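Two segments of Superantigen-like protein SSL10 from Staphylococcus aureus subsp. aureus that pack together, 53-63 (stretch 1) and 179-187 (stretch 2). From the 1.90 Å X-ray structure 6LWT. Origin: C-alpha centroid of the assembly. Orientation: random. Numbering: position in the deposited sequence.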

ATOM      1  N   VAL A  53      -7.682  -5.447 -12.167  1.00 20.01           N
ATOM      2  CA  VAL A  53      -6.447  -4.897 -11.641  1.00 20.68           C
ATOM      3  C   VAL A  53      -5.680  -4.277 -12.806  1.00 22.16           C
ATOM      4  O   VAL A  53      -5.414  -4.976 -13.792  1.00 23.33           O
ATOM      5  N   LEU A  54      -5.355  -2.990 -12.688  1.00 22.39           N
ATOM      6  CA  LEU A  54      -4.432  -2.308 -13.575  1.00 23.24           C
ATOM      7  C   LEU A  54      -3.005  -2.637 -13.165  1.00 24.55           C
ATOM      8  O   LEU A  54      -2.630  -2.443 -11.995  1.00 24.39           O
ATOM      9  N   LEU A  55      -2.225  -3.142 -14.118  1.00 24.22           N
ATOM     10  CA  LEU A  55      -0.810  -3.403 -13.923  1.00 26.59           C
ATOM     11  C   LEU A  55      -0.023  -2.139 -14.332  1.00 27.20           C
ATOM     12  O   LEU A  55       0.013  -1.812 -15.513  1.00 26.03           O
ATOM     13  N   PRO A  56       0.595  -1.419 -13.364  1.00 28.56           N
ATOM     14  CA  PRO A  56       1.435  -0.242 -13.689  1.00 30.64           C
ATOM     15  C   PRO A  56       2.557  -0.556 -14.691  1.00 32.00           C
ATOM     16  O   PRO A  56       3.084  -1.675 -14.692  1.00 31.21           O
ATOM     17  N   GLY A  57       2.913   0.426 -15.524  1.00 33.43           N
ATOM     18  CA  GLY A  57       3.892   0.228 -16.609  1.00 35.33           C
ATOM     19  C   GLY A  57       5.215  -0.371 -16.153  1.00 37.90           C
ATOM     20  O   GLY A  57       5.818  -1.173 -16.874  1.00 36.78           O
ATOM     21  N   ASN A  58       5.652   0.012 -14.949  1.00 39.92           N
ATOM     22  CA  ASN A  58       6.892  -0.503 -14.332  1.00 42.50           C
ATOM     23  C   ASN A  58       6.952  -2.018 -14.106  1.00 46.02           C
ATOM     24  O   ASN A  58       8.054  -2.577 -14.022  1.00 47.96           O
ATOM     25  N   ASP A  59       5.790  -2.671 -14.005  1.00 45.10           N
ATOM     26  CA  ASP A  59       5.712  -4.093 -13.639  1.00 49.82           C
ATOM     27  C   ASP A  59       5.417  -5.047 -14.806  1.00 47.55           C
ATOM     28  O   ASP A  59       5.196  -6.246 -14.574  1.00 46.34           O
ATOM     29  N   LYS A  60       5.430  -4.530 -16.040  1.00 48.74           N
ATOM     30  CA  LYS A  60       5.101  -5.332 -17.239  1.00 50.33           C
ATOM     31  C   LYS A  60       5.933  -6.607 -17.391  1.00 47.06           C
ATOM     32  O   LYS A  60       5.403  -7.652 -17.779  1.00 43.30           O
ATOM     33  N   SER A  61       7.221  -6.512 -17.065  1.00 48.27           N
ATOM     34  CA  SER A  61       8.152  -7.646 -17.177  1.00 49.25           C
ATOM     35  C   SER A  61       7.779  -8.864 -16.331  1.00 49.34           C
ATOM     36  O   SER A  61       8.130  -9.993 -16.686  1.00 48.34           O
ATOM     37  N   LYS A  62       7.100  -8.642 -15.207  1.00 45.26           N
ATOM     38  CA  LYS A  62       6.667  -9.757 -14.356  1.00 45.73           C
ATOM     39  C   LYS A  62       5.451 -10.492 -14.927  1.00 43.93           C
ATOM     40  O   LYS A  62       5.268 -11.693 -14.665  1.00 44.99           O
ATOM     41  N   PHE A  63       4.631  -9.775 -15.698  1.00 42.82           N
ATOM     42  CA  PHE A  63       3.370 -10.295 -16.223  1.00 43.92           C
ATOM     43  C   PHE A  63       3.417 -10.443 -17.751  1.00 46.04           C
ATOM     44  O   PHE A  63       2.874  -9.633 -18.475  1.00 45.33           O
ATOM     45  N   LYS A 179       1.347   7.378  -6.002  1.00 21.24           N
ATOM     46  CA  LYS A 179       1.076   7.300  -7.437  1.00 22.11           C
ATOM     47  C   LYS A 179       0.889   5.893  -7.927  1.00 23.19           C
ATOM     48  O   LYS A 179       1.550   4.959  -7.439  1.00 20.01           O
ATOM     49  N   PHE A 180       0.026   5.745  -8.942  1.00 22.01           N
ATOM     50  CA  PHE A 180      -0.276   4.427  -9.510  1.00 22.94           C
ATOM     51  C   PHE A 180       0.983   3.716  -9.977  1.00 22.02           C
ATOM     52  O   PHE A 180       1.137   2.513  -9.747  1.00 20.49           O
ATOM     53  N   LYS A 181       1.910   4.470 -10.566  1.00 23.14           N
ATOM     54  CA  LYS A 181       3.129   3.892 -11.138  1.00 23.97           C
ATOM     55  C   LYS A 181       4.002   3.140 -10.119  1.00 23.65           C
ATOM     56  O   LYS A 181       4.833   2.323 -10.526  1.00 22.28           O
ATOM     57  N   TYR A 182       3.818   3.421  -8.819  1.00 20.88           N
ATOM     58  CA  TYR A 182       4.586   2.765  -7.754  1.00 21.42           C
ATOM     59  C   TYR A 182       3.853   1.648  -7.020  1.00 21.44           C
ATOM     60  O   TYR A 182       4.431   1.038  -6.116  1.00 19.96           O
ATOM     61  N   MET A 183       2.614   1.356  -7.411  1.00 20.14           N
ATOM     62  CA  MET A 183       1.787   0.409  -6.668  1.00 20.26           C
ATOM     63  C   MET A 183       2.067  -1.054  -6.988  1.00 20.76           C
ATOM     64  O   MET A 183       1.490  -1.934  -6.355  1.00 22.93           O
ATOM     65  N   GLY A 184       2.955  -1.316  -7.937  1.00 21.21           N
ATOM     66  CA  GLY A 184       3.359  -2.675  -8.232  1.00 23.98           C
ATOM     67  C   GLY A 184       4.665  -3.123  -7.610  1.00 24.76           C
ATOM     68  O   GLY A 184       4.882  -4.326  -7.550  1.00 25.24           O
ATOM     69  N   GLU A 185       5.517  -2.174  -7.186  1.00 25.44           N
ATOM     70  CA  GLU A 185       6.820  -2.438  -6.514  1.00 27.68           C
ATOM     71  C   GLU A 185       6.661  -3.457  -5.389  1.00 24.48           C
ATOM     72  O   GLU A 185       5.788  -3.268  -4.552  1.00 22.15           O
ATOM     73  N   VAL A 186       7.533  -4.461  -5.323  1.00 22.66           N
ATOM     74  CA  VAL A 186       7.445  -5.526  -4.305  1.00 23.49           C
ATOM     75  C   VAL A 186       8.630  -5.404  -3.360  1.00 23.53           C
ATOM     76  O   VAL A 186       9.761  -5.270  -3.814  1.00 24.76           O
ATOM     77  N   ILE A 187       8.365  -5.428  -2.054  1.00 22.31           N
ATOM     78  CA  ILE A 187       9.396  -5.307  -1.040  1.00 22.54           C
ATOM     79  C   ILE A 187       9.467  -6.643  -0.302  1.00 22.69           C
ATOM     80  O   ILE A 187       8.451  -7.221   0.062  1.00 22.23           O
TER

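This is a small, largely polar contact, burying 348 Å² in all, in which side chains of stretch 1 pack on and bond to the backbone of stretch 2, with a proline and a glycine at its core and a water bridging the two stretches.

Most of the inward-pointing side chains belong to stretch 1. Leu 54, Pro 56, Asn 58, Asp 59 and Lys 62 all direct CA-to-CB toward stretch 2, whereas Phe 180, Lys 181 and Val 186 set theirs sideways and Glu 185 points away. Most of the closest contacts fall on the backbone of stretch 2, and the 3-10 turn at 180-182 and the loop after it supply it.

Pro 56 is the buried apolar centre. Its ring, puckered C-gamma exo, lies against main chain: CG is 3.4 Å from Phe 180 O and 3.9 Å from Gly 184 N, and CB is 4.0 Å from Lys 181 O. Beside it, Leu 54 (chi1 t, chi2 p) makes the apolar side-chain contact, with CD2 4.3 Å from CD2 of Phe 180 (chi1 m), an oblique and rather loose approach to the ring.

The clearest direct polar link is made by Asn 58. With chi1 in m, its ND2 donates to Lys 181 O at 3.0 Å with an N-H...O angle of 158°, a well-aligned bond. Lys 181, chi1 p, contributes the base of its side chain here, CB lying 4.1 Å from Asn 58 ND2, while its end leads away.

Gly 184 shows the strictest local rule. Asp 59, also chi1 m, brings OD2 to 3.3 Å from Gly 184 CA; an ideal CB on that glycine would sit 1.8 Å from the same oxygen, so the carboxylate occupies the space a side chain would need. Water 1 completes this corner. It accepts from Gly 184 N at 2.8 Å and is placed to donate to Lys 181 O at 2.8 Å and to Asp 59 OD2 at 3.1 Å, tying the carboxylate to the backbone of stretch 2.

Lys 62 reaches in at the other end, chi1 to chi4 running m, t, m, t, with a bend at chi3. Its NZ gives a weak hydrogen bond to Gly 184 O at 3.3 Å and a salt bridge to Asp 59 OD1 at 3.4 Å, so one ammonium serves both its own stretch and its neighbour. The same NZ lies 3.8 Å from CG2 of Val 186, chi1 t.

The rule: proline against backbone, glycine where a carboxylate sits, and amide, ammonium and water for the polar groups of the turn.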

ATOM      1  CB  VAL A  53      -5.551  -6.001 -11.033  1.00 20.62           C
ATOM      2  CG1 VAL A  53      -4.320  -5.385 -10.371  1.00 21.76           C
ATOM      3  CG2 VAL A  53      -6.355  -6.888 -10.080  1.00 20.47           C
ATOM      4  CB  LEU A  54      -4.657  -0.802 -13.528  1.00 24.37           C
ATOM      5  CG  LEU A  54      -3.701   0.090 -14.344  1.00 26.19           C
ATOM      6  CD1 LEU A  54      -3.907  -0.101 -15.836  1.00 27.70           C
ATOM      7  CD2 LEU A  54      -3.886   1.546 -13.965  1.00 28.31           C
ATOM      8  CB  LEU A  55      -0.374  -4.614 -14.751  1.00 26.91           C
ATOM      9  CG  LEU A  55      -1.110  -5.928 -14.487  1.00 27.01           C
ATOM     10  CD1 LEU A  55      -0.702  -6.989 -15.503  1.00 28.59           C
ATOM     11  CD2 LEU A  55      -0.860  -6.444 -13.073  1.00 28.54           C
ATOM     12  CB  PRO A  56       2.066   0.136 -12.343  1.00 31.42           C
ATOM     13  CG  PRO A  56       1.206  -0.493 -11.297  1.00 30.55           C
ATOM     14  CD  PRO A  56       0.552  -1.685 -11.909  1.00 29.63           C
ATOM     15  CB  ASN A  58       7.167   0.202 -12.985  1.00 43.06           C
ATOM     16  CG  ASN A  58       7.689   1.628 -13.154  1.00 43.28           C
ATOM     17  OD1 ASN A  58       8.502   1.892 -14.033  1.00 44.31           O
ATOM     18  ND2 ASN A  58       7.241   2.546 -12.293  1.00 43.54           N
ATOM     19  CB  ASP A  59       4.658  -4.261 -12.548  1.00 51.91           C
ATOM     20  CG  ASP A  59       4.767  -3.192 -11.492  1.00 56.96           C
ATOM     21  OD1 ASP A  59       5.783  -3.181 -10.756  1.00 59.43           O
ATOM     22  OD2 ASP A  59       3.856  -2.338 -11.430  1.00 60.96           O
ATOM     23  CB  LYS A  60       5.195  -4.491 -18.519  1.00 54.56           C
ATOM     24  CG  LYS A  60       6.571  -3.904 -18.847  1.00 57.78           C
ATOM     25  CD  LYS A  60       6.536  -3.113 -20.154  1.00 62.07           C
ATOM     26  CE  LYS A  60       5.829  -1.760 -20.028  1.00 63.07           C
ATOM     27  NZ  LYS A  60       6.721  -0.683 -19.514  1.00 63.49           N
ATOM     28  CB  SER A  61       9.574  -7.213 -16.818  1.00 50.48           C
ATOM     29  OG  SER A  61      10.172  -6.572 -17.917  1.00 56.12           O
ATOM     30  CB  LYS A  62       6.381  -9.262 -12.935  1.00 43.89           C
ATOM     31  CG  LYS A  62       7.641  -8.804 -12.211  1.00 44.75           C
ATOM     32  CD  LYS A  62       7.351  -8.257 -10.820  1.00 45.85           C
ATOM     33  CE  LYS A  62       6.642  -6.910 -10.901  1.00 46.61           C
ATOM     34  NZ  LYS A  62       6.563  -6.235  -9.581  1.00 46.12           N
ATOM     35  CB  PHE A  63       2.206  -9.397 -15.756  1.00 42.86           C
ATOM     36  CG  PHE A  63       2.100  -9.303 -14.255  1.00 40.70           C
ATOM     37  CD1 PHE A  63       1.495 -10.315 -13.522  1.00 39.99           C
ATOM     38  CD2 PHE A  63       2.658  -8.233 -13.571  1.00 41.37           C
ATOM     39  CE1 PHE A  63       1.430 -10.254 -12.140  1.00 38.56           C
ATOM     40  CE2 PHE A  63       2.589  -8.162 -12.187  1.00 38.40           C
ATOM     41  CZ  PHE A  63       1.985  -9.180 -11.470  1.00 37.19           C
ATOM     42  CB  LYS A 179       2.175   7.995  -8.229  1.00 24.82           C
ATOM     43  CG  LYS A 179       2.134   9.495  -7.963  1.00 27.65           C
ATOM     44  CD  LYS A 179       2.774  10.266  -9.083  1.00 32.53           C
ATOM     45  CE  LYS A 179       2.649  11.765  -8.824  1.00 33.61           C
ATOM     46  NZ  LYS A 179       3.761  12.442  -9.527  1.00 37.59           N
ATOM     47  CB  PHE A 180      -1.264   4.519 -10.696  1.00 24.73           C
ATOM     48  CG  PHE A 180      -2.712   4.798 -10.315  1.00 25.25           C
ATOM     49  CD1 PHE A 180      -3.155   4.824  -8.996  1.00 26.40           C
ATOM     50  CD2 PHE A 180      -3.661   4.968 -11.332  1.00 27.71           C
ATOM     51  CE1 PHE A 180      -4.487   5.051  -8.692  1.00 26.68           C
ATOM     52  CE2 PHE A 180      -4.999   5.191 -11.031  1.00 27.98           C
ATOM     53  CZ  PHE A 180      -5.413   5.238  -9.707  1.00 27.24           C
ATOM     54  CB  LYS A 181       3.969   4.966 -11.851  1.00 26.94           C
ATOM     55  CG  LYS A 181       4.646   5.978 -10.932  1.00 28.62           C
ATOM     56  CD  LYS A 181       5.525   6.957 -11.701  1.00 33.12           C
ATOM     57  CE  LYS A 181       4.917   8.340 -11.818  1.00 37.79           C
ATOM     58  NZ  LYS A 181       5.986   9.390 -11.778  1.00 41.30           N
ATOM     59  CB  TYR A 182       5.058   3.816  -6.731  1.00 20.66           C
ATOM     60  CG  TYR A 182       5.889   4.910  -7.360  1.00 21.15           C
ATOM     61  CD1 TYR A 182       7.038   4.596  -8.075  1.00 21.81           C
ATOM     62  CD2 TYR A 182       5.538   6.261  -7.237  1.00 21.20           C
ATOM     63  CE1 TYR A 182       7.813   5.591  -8.669  1.00 23.60           C
ATOM     64  CE2 TYR A 182       6.310   7.265  -7.816  1.00 22.01           C
ATOM     65  CZ  TYR A 182       7.437   6.923  -8.546  1.00 23.54           C
ATOM     66  OH  TYR A 182       8.219   7.883  -9.154  1.00 24.84           O
ATOM     67  CB  MET A 183       0.304   0.712  -6.883  1.00 19.88           C
ATOM     68  CG  MET A 183      -0.125   1.966  -6.163  1.00 19.45           C
ATOM     69  SD  MET A 183      -1.842   2.343  -6.454  1.00 20.00           S
ATOM     70  CE  MET A 183      -2.046   3.733  -5.373  1.00 19.61           C
ATOM     71  CB  GLU A 185       7.356  -1.158  -5.847  1.00 32.47           C
ATOM     72  CG  GLU A 185       8.116  -0.174  -6.729  1.00 39.78           C
ATOM     73  CD  GLU A 185       9.638  -0.192  -6.543  1.00 43.33           C
ATOM     74  OE1 GLU A 185      10.298   0.434  -7.383  1.00 50.88           O
ATOM     75  OE2 GLU A 185      10.191  -0.810  -5.597  1.00 45.72           O
ATOM     76  CB  VAL A 186       7.439  -6.929  -4.937  1.00 25.83           C
ATOM     77  CG1 VAL A 186       7.441  -8.016  -3.863  1.00 26.29           C
ATOM     78  CG2 VAL A 186       6.236  -7.098  -5.854  1.00 26.60           C
ATOM     79  CB  ILE A 187       9.108  -4.166  -0.041  1.00 21.82           C
ATOM     80  CG1 ILE A 187       8.989  -2.816  -0.774  1.00 23.18           C
ATOM     81  CG2 ILE A 187      10.205  -4.124   1.027  1.00 22.37           C
ATOM     82  CD1 ILE A 187       8.387  -1.708   0.071  1.00 24.77           C
TER
HETATM   83  O   HOH W   1       5.047  -0.274  -9.459  1.00 24.57           O